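Local coordinates for E3 ubiquitin-protein ligase TRIM65 (Homo sapiens, PDB 7JL4) that acts as an E3 ubiquitin ligase in innate immunity, autophagy and inflammation, and holds at its C-terminal end the B30.2/SPRY (PRY-SPRY) domain described here, at residues P10-L15 with P158-L163; V42-Q47 with E58-Q63; S83-V88 with D103-G108. One frame throughout, in Å; residues are numbered along the deposited sequence.

Contact 1 (P10-L15 with P158-L163); sequences PLRRKL and PQTQPL
Thr160, in the loop that leads into strand 161-167, meets helix 10-15 on three of its residues and is the hub of the contact. With its first torsion at -54°, CG2 lies anti to the backbone N and enters the space between Leu11 and Leu15. Leu11 comes at this methyl obliquely with its CD2 branch, 3.9 Å from Thr160 CG2. One turn further along the helix, Leu15 CD1 touches Thr160 CG2 more loosely, at 4.3 Å. The hydroxyl turns the other way: Thr160 OG1 rests 3.5 Å from Arg12 CB, a van der Waals contact; no hydrogen bond joins the two segments. Arg12 runs extended from CG to NE and carries its guanidinium away from Thr160, to a salt bridge with Glu76; only the root of this arginine serves the contact. At Gln161 the strand begins, with CB directed away from the helix and the backbone bonded to Ser155. Tyr154 of strand 150-155 receives Leu15, Thr160 and Pro162, tying helix, loop and strand start to the same residue. A short N-terminal helix packed on the larger antiparallel sheet, on strands 139-145 and 150-155, and flanked by the loop before edge strand 161-167, is characteristic of the PRY-SPRY (B30.2) beta-sandwich.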
ATOM      1  N   PRO A  10     -13.652  13.010 -13.644  1.00 35.06           N
ATOM      2  CA  PRO A  10     -13.714  12.054 -14.767  1.00 31.69           C
ATOM      3  C   PRO A  10     -12.449  11.226 -14.958  1.00 41.14           C
ATOM      4  O   PRO A  10     -12.537  10.072 -15.412  1.00 33.93           O
ATOM      5  CB  PRO A  10     -13.996  12.951 -15.983  1.00 42.53           C
ATOM      6  CG  PRO A  10     -13.667  14.326 -15.547  1.00 41.57           C
ATOM      7  CD  PRO A  10     -13.966  14.376 -14.079  1.00 39.95           C
ATOM      8  N   LEU A  11     -11.269  11.767 -14.639  1.00 33.94           N
ATOM      9  CA  LEU A  11     -10.066  10.940 -14.686  1.00 32.89           C
ATOM     10  C   LEU A  11     -10.125   9.847 -13.628  1.00 28.04           C
ATOM     11  O   LEU A  11      -9.773   8.692 -13.893  1.00 30.14           O
ATOM     12  CB  LEU A  11      -8.815  11.805 -14.519  1.00 35.46           C
ATOM     13  CG  LEU A  11      -7.490  11.031 -14.464  1.00 43.76           C
ATOM     14  CD1 LEU A  11      -7.293  10.188 -15.733  1.00 42.54           C
ATOM     15  CD2 LEU A  11      -6.278  11.961 -14.236  1.00 43.35           C
ATOM     16  N   ARG A  12     -10.601  10.184 -12.430  1.00 27.72           N
ATOM     17  CA  ARG A  12     -10.731   9.168 -11.397  1.00 27.30           C
ATOM     18  C   ARG A  12     -11.756   8.125 -11.816  1.00 31.12           C
ATOM     19  O   ARG A  12     -11.577   6.925 -11.573  1.00 26.64           O
ATOM     20  CB  ARG A  12     -11.112   9.825 -10.068  1.00 30.92           C
ATOM     21  CG  ARG A  12     -11.160   8.893  -8.862  1.00 27.54           C
ATOM     22  CD  ARG A  12     -11.610   9.664  -7.608  1.00 29.84           C
ATOM     23  NE  ARG A  12     -11.766   8.795  -6.445  1.00 25.25           N
ATOM     24  CZ  ARG A  12     -12.433   9.128  -5.348  1.00 33.38           C
ATOM     25  NH1 ARG A  12     -13.033  10.321  -5.277  1.00 31.92           N
ATOM     26  NH2 ARG A  12     -12.520   8.263  -4.338  1.00 26.68           N
ATOM     27  N   ARG A  13     -12.834   8.561 -12.465  1.00 25.38           N
ATOM     28  CA  ARG A  13     -13.837   7.593 -12.902  1.00 28.97           C
ATOM     29  C   ARG A  13     -13.248   6.635 -13.931  1.00 30.41           C
ATOM     30  O   ARG A  13     -13.607   5.452 -13.965  1.00 32.44           O
ATOM     31  CB  ARG A  13     -15.058   8.320 -13.467  1.00 30.74           C
ATOM     32  CG  ARG A  13     -16.288   7.430 -13.665  1.00 47.20           C
ATOM     33  CD  ARG A  13     -17.579   8.237 -13.582  1.00 52.45           C
ATOM     34  NE  ARG A  13     -18.023   8.540 -12.224  1.00 52.74           N
ATOM     35  CZ  ARG A  13     -18.662   7.670 -11.449  1.00 51.02           C
ATOM     36  NH1 ARG A  13     -18.890   6.443 -11.890  1.00 47.89           N
ATOM     37  NH2 ARG A  13     -19.062   8.018 -10.232  1.00 54.37           N
ATOM     38  N   LYS A  14     -12.342   7.127 -14.789  1.00 25.80           N
ATOM     39  CA  LYS A  14     -11.685   6.233 -15.740  1.00 26.85           C
ATOM     40  C   LYS A  14     -10.817   5.208 -15.020  1.00 30.48           C
ATOM     41  O   LYS A  14     -10.799   4.031 -15.393  1.00 25.20           O
ATOM     42  CB  LYS A  14     -10.853   7.037 -16.738  1.00 30.27           C
ATOM     43  CG  LYS A  14     -10.055   6.201 -17.719  1.00 37.39           C
ATOM     44  CD  LYS A  14      -9.221   7.077 -18.635  1.00 49.71           C
ATOM     45  CE  LYS A  14      -7.995   6.337 -19.160  1.00 62.57           C
ATOM     46  NZ  LYS A  14      -7.692   6.703 -20.580  1.00 63.62           N
ATOM     47  N   LEU A  15     -10.101   5.633 -13.975  1.00 25.27           N
ATOM     48  CA  LEU A  15      -9.298   4.695 -13.190  1.00 27.42           C
ATOM     49  C   LEU A  15     -10.164   3.600 -12.581  1.00 26.67           C
ATOM     50  O   LEU A  15      -9.756   2.425 -12.521  1.00 24.32           O
ATOM     51  CB  LEU A  15      -8.550   5.445 -12.082  1.00 23.31           C
ATOM     52  CG  LEU A  15      -7.433   6.353 -12.526  1.00 26.22           C
ATOM     53  CD1 LEU A  15      -6.961   7.255 -11.365  1.00 30.14           C
ATOM     54  CD2 LEU A  15      -6.321   5.466 -13.027  1.00 26.36           C
ATOM     55  N   PRO A 158      -7.225  17.026  -2.835  1.00 40.66           N
ATOM     56  CA  PRO A 158      -8.474  17.534  -3.422  1.00 39.83           C
ATOM     57  C   PRO A 158      -8.689  17.275  -4.922  1.00 48.88           C
ATOM     58  O   PRO A 158      -9.833  17.380  -5.370  1.00 49.97           O
ATOM     59  CB  PRO A 158      -8.369  19.034  -3.179  1.00 43.43           C
ATOM     60  CG  PRO A 158      -6.908  19.294  -3.246  1.00 44.18           C
ATOM     61  CD  PRO A 158      -6.247  18.107  -2.620  1.00 39.99           C
ATOM     62  N   GLN A 159      -7.640  16.995  -5.691  1.00 46.81           N
ATOM     63  CA  GLN A 159      -7.805  16.617  -7.087  1.00 39.16           C
ATOM     64  C   GLN A 159      -7.192  15.250  -7.301  1.00 36.60           C
ATOM     65  O   GLN A 159      -6.415  14.760  -6.480  1.00 36.85           O
ATOM     66  CB  GLN A 159      -7.106  17.556  -8.072  1.00 40.33           C
ATOM     67  CG  GLN A 159      -7.564  18.952  -8.111  1.00 54.66           C
ATOM     68  CD  GLN A 159      -6.597  19.805  -8.908  1.00 71.54           C
ATOM     69  OE1 GLN A 159      -5.891  20.659  -8.361  1.00 71.72           O
ATOM     70  NE2 GLN A 159      -6.612  19.621 -10.232  1.00 65.48           N
ATOM     71  N   THR A 160      -7.502  14.678  -8.463  1.00 31.33           N
ATOM     72  CA  THR A 160      -6.816  13.488  -8.938  1.00 29.70           C
ATOM     73  C   THR A 160      -5.458  13.919  -9.491  1.00 32.28           C
ATOM     74  O   THR A 160      -5.397  14.635 -10.494  1.00 33.01           O
ATOM     75  CB  THR A 160      -7.657  12.798 -10.004  1.00 30.87           C
ATOM     76  OG1 THR A 160      -8.977  12.557  -9.484  1.00 34.04           O
ATOM     77  CG2 THR A 160      -7.006  11.479 -10.402  1.00 30.60           C
ATOM     78  N   GLN A 161      -4.369  13.492  -8.845  1.00 24.56           N
ATOM     79  CA  GLN A 161      -3.027  13.926  -9.232  1.00 30.08           C
ATOM     80  C   GLN A 161      -2.059  12.756  -9.163  1.00 23.84           C
ATOM     81  O   GLN A 161      -1.883  12.157  -8.096  1.00 25.37           O
ATOM     82  CB  GLN A 161      -2.533  15.068  -8.337  1.00 35.13           C
ATOM     83  N   PRO A 162      -1.429  12.387 -10.279  1.00 23.81           N
ATOM     84  CA  PRO A 162      -0.410  11.338 -10.221  1.00 21.99           C
ATOM     85  C   PRO A 162       0.791  11.841  -9.436  1.00 30.02           C
ATOM     86  O   PRO A 162       1.196  12.998  -9.562  1.00 27.77           O
ATOM     87  CB  PRO A 162      -0.060  11.085 -11.692  1.00 28.73           C
ATOM     88  CG  PRO A 162      -0.492  12.323 -12.423  1.00 31.23           C
ATOM     89  CD  PRO A 162      -1.589  12.970 -11.627  1.00 29.18           C
ATOM     90  N   LEU A 163       1.341  10.964  -8.620  1.00 23.54           N
ATOM     91  CA  LEU A 163       2.448  11.283  -7.723  1.00 28.83           C
ATOM     92  C   LEU A 163       3.777  10.726  -8.206  1.00 25.37           C
ATOM     93  O   LEU A 163       4.812  11.405  -8.100  1.00 21.38           O
ATOM     94  CB  LEU A 163       2.154  10.735  -6.318  1.00 23.73           C
ATOM     95  CG  LEU A 163       0.879  11.266  -5.641  1.00 26.89           C
ATOM     96  CD1 LEU A 163       0.617  10.552  -4.301  1.00 21.49           C
ATOM     97  CD2 LEU A 163       0.965  12.765  -5.455  1.00 27.30           C
TER

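Contact 2 (V42-Q47 with E58-Q63); sequences VKHLRQ and ELWQVQ. Unlike the reference sequence in segment 42-47: Leu45 (reference Cys).
The edge-to-face pair of His44 and Trp60 spans the two sheets of the B30.2/SPRY beta-sandwich, where strand 41-44 of the larger sheet faces the start of strand 61-63 in the smaller one. The edge of the imidazole is directed at the five-membered ring of Trp60, the planes inclined at 61°. His44 CE1 does the touching: it stands over one indole face, 3.6 Å from Trp60 CG and the same from Trp60 CD2. His44 reaches there because its CG is anti to the backbone N (chi1 -178°), which carries the ring across to the indole. Its ND1 is hydrogen-bonded to Leu180 O, which fixes the rotation of the imidazole and would favour a proton on that nitrogen. Trp60 sits at the centre of an inverse gamma turn, closed by a weak bond from Gln61 N to Leu59 O. Were Trp60 replaced by alanine, His44 CE1 would probably face a gap and the imidazole edge would lose its aromatic partner. Two residues further into the strands, Val42 CG1 and Val62 CG1 meet at 4.3 Å, a purely apolar touch. Phe33 of strand 33-36 packs against Val42, His44 and Val62, strand 175-180 brings Trp179 to Trp60 and Leu180 to Val42, and strand 185-188 adds Leu186 beside Val42.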
ATOM      1  N   VAL A  42      -7.023  -1.928   9.029  1.00 29.28           N
ATOM      2  CA  VAL A  42      -5.978  -2.386   9.941  1.00 28.10           C
ATOM      3  C   VAL A  42      -5.429  -1.185  10.717  1.00 34.31           C
ATOM      4  O   VAL A  42      -5.326  -0.078  10.174  1.00 30.04           O
ATOM      5  CB  VAL A  42      -4.866  -3.133   9.167  1.00 26.70           C
ATOM      6  CG1 VAL A  42      -4.083  -2.180   8.271  1.00 23.62           C
ATOM      7  CG2 VAL A  42      -3.924  -3.859  10.124  1.00 26.78           C
ATOM      8  N   LYS A  43      -5.106  -1.398  12.001  1.00 31.49           N
ATOM      9  CA  LYS A  43      -4.497  -0.378  12.843  1.00 34.12           C
ATOM     10  C   LYS A  43      -3.307  -0.982  13.576  1.00 32.94           C
ATOM     11  O   LYS A  43      -3.410  -2.089  14.119  1.00 31.79           O
ATOM     12  CB  LYS A  43      -5.501   0.194  13.862  1.00 31.72           C
ATOM     13  CG  LYS A  43      -4.923   1.311  14.708  1.00 37.12           C
ATOM     14  CD  LYS A  43      -5.932   1.891  15.686  1.00 41.05           C
ATOM     15  CE  LYS A  43      -5.297   3.021  16.525  1.00 41.83           C
ATOM     16  NZ  LYS A  43      -6.249   3.590  17.525  1.00 49.53           N
ATOM     17  N   HIS A  44      -2.185  -0.267  13.582  1.00 31.27           N
ATOM     18  CA  HIS A  44      -1.009  -0.670  14.359  1.00 35.30           C
ATOM     19  C   HIS A  44      -1.181  -0.180  15.797  1.00 48.04           C
ATOM     20  O   HIS A  44      -1.102   1.024  16.071  1.00 37.67           O
ATOM     21  CB  HIS A  44       0.265  -0.126  13.702  1.00 35.36           C
ATOM     22  CG  HIS A  44       1.546  -0.523  14.385  1.00 35.87           C
ATOM     23  ND1 HIS A  44       2.787  -0.217  13.864  1.00 37.38           N
ATOM     24  CD2 HIS A  44       1.782  -1.172  15.553  1.00 37.40           C
ATOM     25  CE1 HIS A  44       3.733  -0.654  14.679  1.00 39.86           C
ATOM     26  NE2 HIS A  44       3.151  -1.230  15.717  1.00 39.82           N
ATOM     27  N   LEU A  45      -1.408  -1.114  16.719  1.00 37.55           N
ATOM     28  CA  LEU A  45      -1.632  -0.818  18.127  1.00 49.15           C
ATOM     29  C   LEU A  45      -0.344  -0.967  18.937  1.00 48.06           C
ATOM     30  O   LEU A  45       0.579  -1.686  18.555  1.00 47.84           O
ATOM     31  CB  LEU A  45      -2.711  -1.741  18.700  1.00 48.15           C
ATOM     32  CG  LEU A  45      -4.132  -1.530  18.165  1.00 52.09           C
ATOM     33  CD1 LEU A  45      -5.150  -2.260  19.013  1.00 51.89           C
ATOM     34  CD2 LEU A  45      -4.455  -0.047  18.142  1.00 58.85           C
ATOM     35  N   ARG A  46      -0.298  -0.278  20.081  1.00 51.82           N
ATOM     36  CA  ARG A  46       0.866  -0.402  20.955  1.00 53.76           C
ATOM     37  C   ARG A  46       0.947  -1.790  21.584  1.00 62.23           C
ATOM     38  O   ARG A  46       2.034  -2.378  21.671  1.00 59.22           O
ATOM     39  CB  ARG A  46       0.834   0.679  22.038  1.00 59.02           C
ATOM     40  N   GLN A  47      -0.189  -2.333  22.019  1.00 66.51           N
ATOM     41  CA  GLN A  47      -0.213  -3.634  22.679  1.00 67.06           C
ATOM     42  C   GLN A  47      -0.165  -4.751  21.646  1.00 64.51           C
ATOM     43  O   GLN A  47      -0.877  -4.709  20.638  1.00 61.05           O
ATOM     44  CB  GLN A  47      -1.465  -3.767  23.547  1.00 71.25           C
ATOM     45  N   GLU A  58       7.497  -9.638  10.876  1.00 36.48           N
ATOM     46  CA  GLU A  58       8.162  -9.022  12.022  1.00 35.88           C
ATOM     47  C   GLU A  58       8.338  -7.523  11.806  1.00 35.16           C
ATOM     48  O   GLU A  58       8.306  -6.736  12.762  1.00 35.46           O
ATOM     49  CB  GLU A  58       9.523  -9.688  12.254  1.00 38.93           C
ATOM     50  CG  GLU A  58       9.433 -11.170  12.606  1.00 47.97           C
ATOM     51  CD  GLU A  58      10.786 -11.825  12.793  1.00 53.54           C
ATOM     52  OE1 GLU A  58      11.821 -11.142  12.622  1.00 52.45           O
ATOM     53  OE2 GLU A  58      10.813 -13.032  13.108  1.00 57.48           O
ATOM     54  N   LEU A  59       8.549  -7.129  10.555  1.00 31.13           N
ATOM     55  CA  LEU A  59       8.398  -5.754  10.136  1.00 29.41           C
ATOM     56  C   LEU A  59       6.998  -5.265  10.480  1.00 29.17           C
ATOM     57  O   LEU A  59       6.096  -6.046  10.758  1.00 29.96           O
ATOM     58  CB  LEU A  59       8.630  -5.660   8.634  1.00 26.56           C
ATOM     59  CG  LEU A  59      10.020  -6.240   8.317  1.00 35.57           C
ATOM     60  CD1 LEU A  59      10.144  -6.558   6.833  1.00 41.13           C
ATOM     61  CD2 LEU A  59      11.117  -5.312   8.759  1.00 36.99           C
ATOM     62  N   TRP A  60       6.812  -3.953  10.453  1.00 29.95           N
ATOM     63  CA  TRP A  60       5.499  -3.380  10.763  1.00 26.94           C
ATOM     64  C   TRP A  60       4.650  -3.363   9.491  1.00 25.99           C
ATOM     65  O   TRP A  60       4.280  -2.307   8.972  1.00 25.06           O
ATOM     66  CB  TRP A  60       5.661  -1.982  11.352  1.00 26.94           C
ATOM     67  CG  TRP A  60       6.376  -1.990  12.656  1.00 31.18           C
ATOM     68  CD1 TRP A  60       6.495  -3.044  13.503  1.00 34.42           C
ATOM     69  CD2 TRP A  60       7.076  -0.894  13.269  1.00 35.78           C
ATOM     70  NE1 TRP A  60       7.228  -2.679  14.613  1.00 38.81           N
ATOM     71  CE2 TRP A  60       7.605  -1.367  14.487  1.00 39.53           C
ATOM     72  CE3 TRP A  60       7.315   0.437  12.902  1.00 37.15           C
ATOM     73  CZ2 TRP A  60       8.345  -0.552  15.355  1.00 44.88           C
ATOM     74  CZ3 TRP A  60       8.068   1.241  13.758  1.00 43.52           C
ATOM     75  CH2 TRP A  60       8.565   0.742  14.970  1.00 43.92           C
ATOM     76  N   GLN A  61       4.314  -4.572   9.005  1.00 23.43           N
ATOM     77  CA  GLN A  61       3.722  -4.725   7.676  1.00 22.27           C
ATOM     78  C   GLN A  61       2.583  -5.744   7.665  1.00 25.37           C
ATOM     79  O   GLN A  61       2.427  -6.581   8.565  1.00 23.60           O
ATOM     80  CB  GLN A  61       4.775  -5.131   6.618  1.00 21.13           C
ATOM     81  CG  GLN A  61       5.816  -4.021   6.381  1.00 24.60           C
ATOM     82  CD  GLN A  61       6.987  -4.427   5.500  1.00 27.98           C
ATOM     83  OE1 GLN A  61       6.975  -5.458   4.809  1.00 28.89           O
ATOM     84  NE2 GLN A  61       8.017  -3.630   5.539  1.00 20.50           N
ATOM     85  N   VAL A  62       1.776  -5.648   6.610  1.00 21.93           N
ATOM     86  CA  VAL A  62       0.696  -6.595   6.358  1.00 20.77           C
ATOM     87  C   VAL A  62       0.457  -6.563   4.859  1.00 23.72           C
ATOM     88  O   VAL A  62       0.608  -5.514   4.227  1.00 22.00           O
ATOM     89  CB  VAL A  62      -0.577  -6.213   7.147  1.00 22.16           C
ATOM     90  CG1 VAL A  62      -0.990  -4.790   6.793  1.00 25.21           C
ATOM     91  CG2 VAL A  62      -1.728  -7.222   6.858  1.00 23.16           C
ATOM     92  N   GLN A  63       0.094  -7.714   4.280  1.00 22.85           N
ATOM     93  CA  GLN A  63      -0.198  -7.789   2.852  1.00 21.23           C
ATOM     94  C   GLN A  63      -1.675  -8.126   2.636  1.00 22.25           C
ATOM     95  O   GLN A  63      -2.418  -8.424   3.577  1.00 24.78           O
ATOM     96  CB  GLN A  63       0.685  -8.830   2.150  1.00 26.38           C
ATOM     97  CG  GLN A  63       0.351 -10.272   2.543  1.00 30.55           C
ATOM     98  CD  GLN A  63       1.265 -11.316   1.900  1.00 39.66           C
ATOM     99  OE1 GLN A  63       2.249 -10.981   1.243  1.00 34.76           O
ATOM    100  NE2 GLN A  63       0.919 -12.592   2.073  1.00 38.39           N
TER

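Contact 3 (S83-V88 with D103-G108)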
ATOM      1  N   SER A  83       3.171   8.625   7.692  1.00 28.32           N
ATOM      2  CA  SER A  83       4.008   7.519   8.169  1.00 27.82           C
ATOM      3  C   SER A  83       3.332   6.175   7.889  1.00 28.80           C
ATOM      4  O   SER A  83       3.137   5.344   8.776  1.00 26.66           O
ATOM      5  CB  SER A  83       4.370   7.673   9.640  1.00 33.63           C
ATOM      6  OG  SER A  83       4.932   8.968   9.855  1.00 30.72           O
ATOM      7  N   VAL A  84       2.951   5.988   6.629  1.00 29.36           N
ATOM      8  CA  VAL A  84       2.527   4.705   6.095  1.00 21.56           C
ATOM      9  C   VAL A  84       3.233   4.503   4.762  1.00 22.69           C
ATOM     10  O   VAL A  84       3.659   5.465   4.111  1.00 26.11           O
ATOM     11  CB  VAL A  84       0.985   4.630   5.927  1.00 24.96           C
ATOM     12  CG1 VAL A  84       0.294   4.864   7.276  1.00 24.83           C
ATOM     13  CG2 VAL A  84       0.501   5.654   4.920  1.00 23.98           C
ATOM     14  N   THR A  85       3.346   3.235   4.341  1.00 19.37           N
ATOM     15  CA  THR A  85       3.914   2.903   3.039  1.00 16.33           C
ATOM     16  C   THR A  85       2.932   2.004   2.307  1.00 20.32           C
ATOM     17  O   THR A  85       2.400   1.062   2.898  1.00 21.58           O
ATOM     18  CB  THR A  85       5.266   2.181   3.133  1.00 21.58           C
ATOM     19  OG1 THR A  85       6.204   2.987   3.845  1.00 22.30           O
ATOM     20  CG2 THR A  85       5.840   1.881   1.711  1.00 15.59           C
ATOM     21  N   LEU A  86       2.692   2.309   1.036  1.00 18.49           N
ATOM     22  CA  LEU A  86       1.792   1.543   0.177  1.00 19.43           C
ATOM     23  C   LEU A  86       2.611   0.970  -0.966  1.00 18.33           C
ATOM     24  O   LEU A  86       3.320   1.716  -1.648  1.00 16.09           O
ATOM     25  CB  LEU A  86       0.691   2.444  -0.408  1.00 22.94           C
ATOM     26  CG  LEU A  86      -0.421   3.103   0.418  1.00 27.57           C
ATOM     27  CD1 LEU A  86       0.123   4.077   1.437  1.00 29.57           C
ATOM     28  CD2 LEU A  86      -1.252   3.886  -0.575  1.00 33.09           C
ATOM     29  N   GLY A  87       2.480  -0.333  -1.218  1.00 18.74           N
ATOM     30  CA  GLY A  87       3.335  -0.929  -2.225  1.00 18.87           C
ATOM     31  C   GLY A  87       2.798  -2.240  -2.759  1.00 18.89           C
ATOM     32  O   GLY A  87       1.696  -2.677  -2.417  1.00 19.40           O
ATOM     33  N   VAL A  88       3.601  -2.856  -3.624  1.00 18.48           N
ATOM     34  CA  VAL A  88       3.357  -4.211  -4.115  1.00 21.76           C
ATOM     35  C   VAL A  88       4.676  -4.972  -4.085  1.00 21.75           C
ATOM     36  O   VAL A  88       5.757  -4.372  -4.165  1.00 21.27           O
ATOM     37  CB  VAL A  88       2.771  -4.202  -5.539  1.00 18.62           C
ATOM     38  CG1 VAL A  88       1.359  -3.604  -5.514  1.00 16.67           C
ATOM     39  CG2 VAL A  88       3.672  -3.439  -6.476  1.00 18.21           C
ATOM     40  N   ASP A 103      10.649  -1.253   7.850  1.00 26.55           N
ATOM     41  CA  ASP A 103       9.925  -1.193   6.577  1.00 23.97           C
ATOM     42  C   ASP A 103      10.891  -1.688   5.514  1.00 28.34           C
ATOM     43  O   ASP A 103      11.996  -1.145   5.389  1.00 29.43           O
ATOM     44  CB  ASP A 103       9.499   0.265   6.312  1.00 24.16           C
ATOM     45  CG  ASP A 103       8.713   0.474   5.013  1.00 26.28           C
ATOM     46  OD1 ASP A 103       8.358  -0.492   4.289  1.00 24.33           O
ATOM     47  OD2 ASP A 103       8.442   1.668   4.721  1.00 24.92           O
ATOM     48  N   ASN A 104      10.525  -2.741   4.782  1.00 22.56           N
ATOM     49  CA  ASN A 104      11.390  -3.181   3.693  1.00 21.18           C
ATOM     50  C   ASN A 104      10.727  -3.040   2.324  1.00 24.65           C
ATOM     51  O   ASN A 104      11.251  -3.580   1.337  1.00 22.90           O
ATOM     52  CB  ASN A 104      11.885  -4.618   3.937  1.00 23.09           C
ATOM     53  CG  ASN A 104      10.798  -5.666   3.717  1.00 30.82           C
ATOM     54  OD1 ASN A 104       9.635  -5.334   3.447  1.00 25.57           O
ATOM     55  ND2 ASN A 104      11.182  -6.943   3.798  1.00 27.40           N
ATOM     56  N   ILE A 105       9.613  -2.308   2.234  1.00 22.07           N
ATOM     57  CA  ILE A 105       8.885  -2.177   0.973  1.00 23.35           C
ATOM     58  C   ILE A 105       9.661  -1.246   0.043  1.00 21.68           C
ATOM     59  O   ILE A 105       9.895  -0.076   0.366  1.00 20.92           O
ATOM     60  CB  ILE A 105       7.455  -1.664   1.210  1.00 25.44           C
ATOM     61  CG1 ILE A 105       6.683  -2.613   2.129  1.00 24.82           C
ATOM     62  CG2 ILE A 105       6.701  -1.529  -0.140  1.00 20.79           C
ATOM     63  CD1 ILE A 105       5.380  -2.021   2.687  1.00 24.12           C
ATOM     64  N   GLY A 106      10.036  -1.754  -1.134  1.00 20.71           N
ATOM     65  CA  GLY A 106      10.888  -0.989  -2.032  1.00 20.43           C
ATOM     66  C   GLY A 106      12.343  -0.949  -1.636  1.00 21.01           C
ATOM     67  O   GLY A 106      13.128  -0.199  -2.244  1.00 23.46           O
ATOM     68  N   ARG A 107      12.744  -1.723  -0.640  1.00 21.33           N
ATOM     69  CA  ARG A 107      14.143  -1.753  -0.256  1.00 22.20           C
ATOM     70  C   ARG A 107      14.941  -2.842  -0.964  1.00 24.16           C
ATOM     71  O   ARG A 107      16.084  -3.118  -0.569  1.00 21.08           O
ATOM     72  CB  ARG A 107      14.289  -1.931   1.247  1.00 29.29           C
ATOM     73  CG  ARG A 107      14.233  -0.628   2.064  1.00 27.93           C
ATOM     74  CD  ARG A 107      12.854   0.004   2.051  1.00 30.64           C
ATOM     75  NE  ARG A 107      12.788   1.131   2.982  1.00 25.18           N
ATOM     76  CZ  ARG A 107      11.752   1.942   3.154  1.00 27.24           C
ATOM     77  NH1 ARG A 107      11.844   2.897   4.085  1.00 27.17           N
ATOM     78  NH2 ARG A 107      10.593   1.718   2.522  1.00 23.04           N
ATOM     79  N   GLY A 108      14.357  -3.490  -1.963  1.00 23.32           N
ATOM     80  CA  GLY A 108      15.038  -4.480  -2.760  1.00 22.23           C
ATOM     81  C   GLY A 108      14.387  -4.571  -4.130  1.00 19.21           C
ATOM     82  O   GLY A 108      13.458  -3.832  -4.451  1.00 19.80           O
TER
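Thr85 and Asp103 join a central strand of the smaller sheet of the SPRY beta-sandwich, 84-89, to the loop that connects it to strand 111-116. Followed outward, Thr85 CB first comes within 3.6 Å of Asp103 OD2. At the tip the two branches divide the work between a charge and an apolar side chain. OG1 donates a hydrogen bond to Asp103 OD2, 2.7 Å away, on the syn side but 30° out of the carboxylate plane. CG2, anti to the backbone N at a first torsion of -58°, turns to Ile105 instead, lying 3.9 Å from Ile105 CB, with the methyls CG2 and CD1 of the same isoleucine scarcely farther. Thr85 and Ile105 lie alongside each other, running in opposite senses. Ile105 CG2 also presses on Gly87, 4.0 Å from its CA; any CB on Gly87 would collide with that methyl, so the strand leaves room for the isoleucine. Asp103 is buried, yet its carboxylate is well supplied: OD1 accepts from Ile105 N at 3.0 Å, from above the carboxylate plane, making an Asx turn, and OD2 is shared between the threonine and a salt bridge from Arg107. These partners would probably favour the ionised carboxylate. A type II turn from Asn104 to Arg107, with Gly106 at positive phi, brings the arginine back over Asp103, and its guanidinium also makes a cation-pi contact with Trp124. Arg107 NH2 ends between two oxygens, 3.1 Å from Asp103 OD2 and 2.9 Å from Ile105 O, which lies nearly in the guanidinium plane.

Overall arrangement
Contact 1 lies at the periphery, its centre about 17 Å from the centre of the chain, and is only partly buried, whereas contacts 2 and 3 are buried, contact 3 nearest the centre of the chain, about 8 Å between centres. Contacts 1 and 2 both reach the larger sheet, on opposite sides of the chain's centre with their own centres about 29 Å apart. Contacts 2 and 3 share the smaller sheet and touch: Leu59 and Gln61 pack on Asn104 and Asp103, and Trp179 serves both. Chemistry follows place. The peripheral contact is van der Waals packing, mostly of methyls, with no hydrogen bond between the segments, the one between sheets is aromatic and apolar, and the strand-to-loop one combines a buried carboxylate network with apolar packing.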